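Local coordinates for protein carboxylesterase YbfK (Bacillus subtilis, PDB 4CCY) that hydrolyses carboxylic esters to an alcohol and a carboxylate, as a carboxylesterase of the alpha/beta hydrolase superfamily, at residues W28-E33 and I47-K52. Numbering follows the deposited sequence.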
ATOM      1  N   TRP A  28       2.722  11.341 -13.072  1.00 17.93           N
ATOM      2  CA  TRP A  28       3.913  11.489 -12.238  1.00 17.79           C
ATOM      3  C   TRP A  28       4.486  12.873 -12.445  1.00 18.63           C
ATOM      4  O   TRP A  28       4.879  13.212 -13.551  1.00 20.05           O
ATOM      5  CB  TRP A  28       4.928  10.413 -12.587  1.00 17.30           C
ATOM      6  CG  TRP A  28       5.699   9.871 -11.410  1.00 16.69           C
ATOM      7  CD1 TRP A  28       7.015  10.164 -11.047  1.00 16.78           C
ATOM      8  CD2 TRP A  28       5.228   8.910 -10.403  1.00 15.77           C
ATOM      9  NE1 TRP A  28       7.378   9.476  -9.919  1.00 16.30           N
ATOM     10  CE2 TRP A  28       6.355   8.700  -9.480  1.00 15.66           C
ATOM     11  CE3 TRP A  28       4.034   8.229 -10.179  1.00 15.29           C
ATOM     12  CZ2 TRP A  28       6.268   7.835  -8.393  1.00 14.95           C
ATOM     13  CZ3 TRP A  28       3.956   7.363  -9.084  1.00 14.66           C
ATOM     14  CH2 TRP A  28       5.045   7.178  -8.205  1.00 14.53           C
ATOM     15  N   PRO A  29       4.512  13.701 -11.388  1.00 18.51           N
ATOM     16  CA  PRO A  29       4.831  15.119 -11.493  1.00 19.44           C
ATOM     17  C   PRO A  29       6.336  15.432 -11.541  1.00 20.34           C
ATOM     18  O   PRO A  29       6.717  16.588 -11.745  1.00 20.91           O
ATOM     19  CB  PRO A  29       4.236  15.683 -10.203  1.00 19.05           C
ATOM     20  CG  PRO A  29       4.481  14.592  -9.213  1.00 17.99           C
ATOM     21  CD  PRO A  29       4.230  13.315  -9.989  1.00 17.75           C
ATOM     22  N   ILE A  30       7.176  14.422 -11.327  1.00 20.22           N
ATOM     23  CA  ILE A  30       8.629  14.606 -11.304  1.00 21.47           C
ATOM     24  C   ILE A  30       9.321  13.501 -12.106  1.00 22.12           C
ATOM     25  O   ILE A  30       8.685  12.524 -12.503  1.00 21.41           O
ATOM     26  CB  ILE A  30       9.184  14.657  -9.854  1.00 21.10           C
ATOM     27  CG1 ILE A  30       8.959  13.313  -9.141  1.00 19.89           C
ATOM     28  CG2 ILE A  30       8.581  15.841  -9.082  1.00 21.24           C
ATOM     29  CD1 ILE A  30       9.413  13.273  -7.692  1.00 19.83           C
ATOM     30  N   GLU A  31      10.622  13.667 -12.340  1.00 23.75           N
ATOM     31  CA  GLU A  31      11.447  12.648 -13.002  1.00 25.11           C
ATOM     32  C   GLU A  31      11.612  11.442 -12.095  1.00 23.71           C
ATOM     33  O   GLU A  31      11.600  11.575 -10.875  1.00 23.60           O
ATOM     34  CB  GLU A  31      12.834  13.212 -13.347  1.00 27.54           C
ATOM     35  CG  GLU A  31      12.817  14.435 -14.249  1.00 30.85           C
ATOM     36  CD  GLU A  31      12.172  14.168 -15.602  1.00 33.26           C
ATOM     37  OE1 GLU A  31      12.421  13.091 -16.189  1.00 34.60           O
ATOM     38  OE2 GLU A  31      11.416  15.042 -16.092  1.00 35.58           O
ATOM     39  N   SER A  32      11.766  10.266 -12.687  1.00 23.20           N
ATOM     40  CA  SER A  32      11.926   9.046 -11.907  1.00 22.39           C
ATOM     41  C   SER A  32      12.574   7.958 -12.733  1.00 22.67           C
ATOM     42  O   SER A  32      12.634   8.046 -13.958  1.00 23.63           O
ATOM     43  CB  SER A  32      10.573   8.555 -11.399  1.00 21.24           C
ATOM     44  OG  SER A  32       9.759   8.199 -12.493  1.00 22.18           O
ATOM     45  N   GLU A  33      13.053   6.929 -12.051  1.00 22.49           N
ATOM     46  CA  GLU A  33      13.710   5.804 -12.700  1.00 23.01           C
ATOM     47  C   GLU A  33      12.882   4.567 -12.414  1.00 20.98           C
ATOM     48  O   GLU A  33      12.653   4.240 -11.257  1.00 20.28           O
ATOM     49  CB  GLU A  33      15.122   5.613 -12.141  1.00 24.54           C
ATOM     50  CG  GLU A  33      16.114   6.706 -12.491  1.00 27.71           C
ATOM     51  CD  GLU A  33      17.419   6.615 -11.700  1.00 29.40           C
ATOM     52  OE1 GLU A  33      17.440   5.970 -10.624  1.00 29.36           O
ATOM     53  OE2 GLU A  33      18.431   7.203 -12.153  1.00 31.31           O
ATOM     54  N   ILE A  47       9.623   2.239  -8.838  1.00 13.08           N
ATOM     55  CA  ILE A  47       9.755   3.584  -9.371  1.00 13.47           C
ATOM     56  C   ILE A  47      10.467   4.444  -8.324  1.00 13.81           C
ATOM     57  O   ILE A  47       9.933   4.652  -7.246  1.00 13.32           O
ATOM     58  CB  ILE A  47       8.403   4.205  -9.754  1.00 13.30           C
ATOM     59  CG1 ILE A  47       7.693   3.328 -10.796  1.00 13.58           C
ATOM     60  CG2 ILE A  47       8.610   5.621 -10.283  1.00 13.70           C
ATOM     61  CD1 ILE A  47       6.276   3.748 -11.137  1.00 13.77           C
ATOM     62  N   ALA A  48      11.671   4.921  -8.653  1.00 14.55           N
ATOM     63  CA  ALA A  48      12.518   5.675  -7.717  1.00 15.40           C
ATOM     64  C   ALA A  48      12.625   7.162  -8.075  1.00 16.19           C
ATOM     65  O   ALA A  48      12.845   7.523  -9.236  1.00 16.91           O
ATOM     66  CB  ALA A  48      13.912   5.055  -7.646  1.00 15.85           C
ATOM     67  N   SER A  49      12.464   8.019  -7.075  1.00 16.49           N
ATOM     68  CA  SER A  49      12.527   9.475  -7.284  1.00 17.41           C
ATOM     69  C   SER A  49      13.253  10.157  -6.126  1.00 17.85           C
ATOM     70  O   SER A  49      13.502   9.536  -5.101  1.00 17.29           O
ATOM     71  CB  SER A  49      11.122  10.058  -7.443  1.00 17.16           C
ATOM     72  OG  SER A  49      10.265   9.165  -8.146  1.00 16.92           O
ATOM     73  N   GLY A  50      13.595  11.432  -6.296  1.00 18.76           N
ATOM     74  CA  GLY A  50      14.184  12.195  -5.205  1.00 19.84           C
ATOM     75  C   GLY A  50      15.696  12.140  -5.186  1.00 21.05           C
ATOM     76  O   GLY A  50      16.288  11.369  -5.936  1.00 21.02           O
ATOM     77  N   PRO A  51      16.329  12.965  -4.321  1.00 22.19           N
ATOM     78  CA  PRO A  51      17.788  13.095  -4.308  1.00 23.52           C
ATOM     79  C   PRO A  51      18.451  11.796  -3.872  1.00 23.69           C
ATOM     80  O   PRO A  51      18.023  11.180  -2.896  1.00 23.10           O
ATOM     81  CB  PRO A  51      18.047  14.213  -3.276  1.00 24.27           C
ATOM     82  CG  PRO A  51      16.710  14.826  -2.988  1.00 23.46           C
ATOM     83  CD  PRO A  51      15.696  13.764  -3.256  1.00 22.00           C
ATOM     84  N   LYS A  52      19.490  11.387  -4.594  1.00 24.86           N
ATOM     85  CA  LYS A  52      20.080  10.064  -4.392  1.00 25.10           C
ATOM     86  C   LYS A  52      20.841   9.912  -3.070  1.00 26.11           C
ATOM     87  O   LYS A  52      21.078   8.791  -2.621  1.00 26.52           O
ATOM     88  CB  LYS A  52      20.929   9.670  -5.605  1.00 26.22           C
ATOM     89  CG  LYS A  52      20.059   9.340  -6.814  1.00 25.56           C
ATOM     90  CD  LYS A  52      20.859   8.984  -8.050  1.00 26.54           C
ATOM     91  CE  LYS A  52      19.948   8.477  -9.156  1.00 25.64           C
ATOM     92  NZ  LYS A  52      20.701   7.614 -10.107  1.00 26.26           N
TER
HETATM   93  O   HOH W   1      13.203  12.644  -8.912  1.00 30.84           O
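Glu33 and Ala48 form an antiparallel hydrogen-bonded pair, the point at which the incoming chain joins the edge of a sheet. Glu33 N donates to Ala48 O at 2.9 Å, and Ala48 N returns a nearly straight bond to Glu33 O at 2.9 Å. One residue further on, past Ser32 and Ser49, the backbones separate and a water links them, donating to Glu31 O and accepting from Gly50 N. The pair stands at the open end of the hairpin of 33-37 and 42-49, the antiparallel margin of the otherwise mainly parallel central sheet of the alpha/beta hydrolase fold. On its other edge, strand 42-49 is bonded to strand 82-86 through Ile47 and Ser49.

Among the charged groups, Glu33 and Lys52 reach toward each other tip to tip, Lys52 NZ meeting the syn lone pair of Glu33 OE2 at 3.1 Å in a salt bridge. The other oxygen, OE1, is bridged to Arg82, so one carboxylate serves two cations; an alanine here would probably leave Lys52 and Arg82 as neighbouring positive charges without their shared counter-ion.

Apolar and weakly polar contacts gather on the other side of the strand. Ile47 CG2 lies 3.5 Å above the Trp28 ring plane, offset toward the rim, and also touches Ser32 OG. Trp28 NE1, at the ring edge, gives Ser49 OG a weak hydrogen bond of 3.4 Å. That hydroxyl sits anti to its carbonyl carbon (chi1 -36°), where Ser32 CB also packs against it, while Ile30 CD1 meets Ser49 CB at 3.6 Å. Helix 71-80 borders this cluster through Ile74 and Ser78.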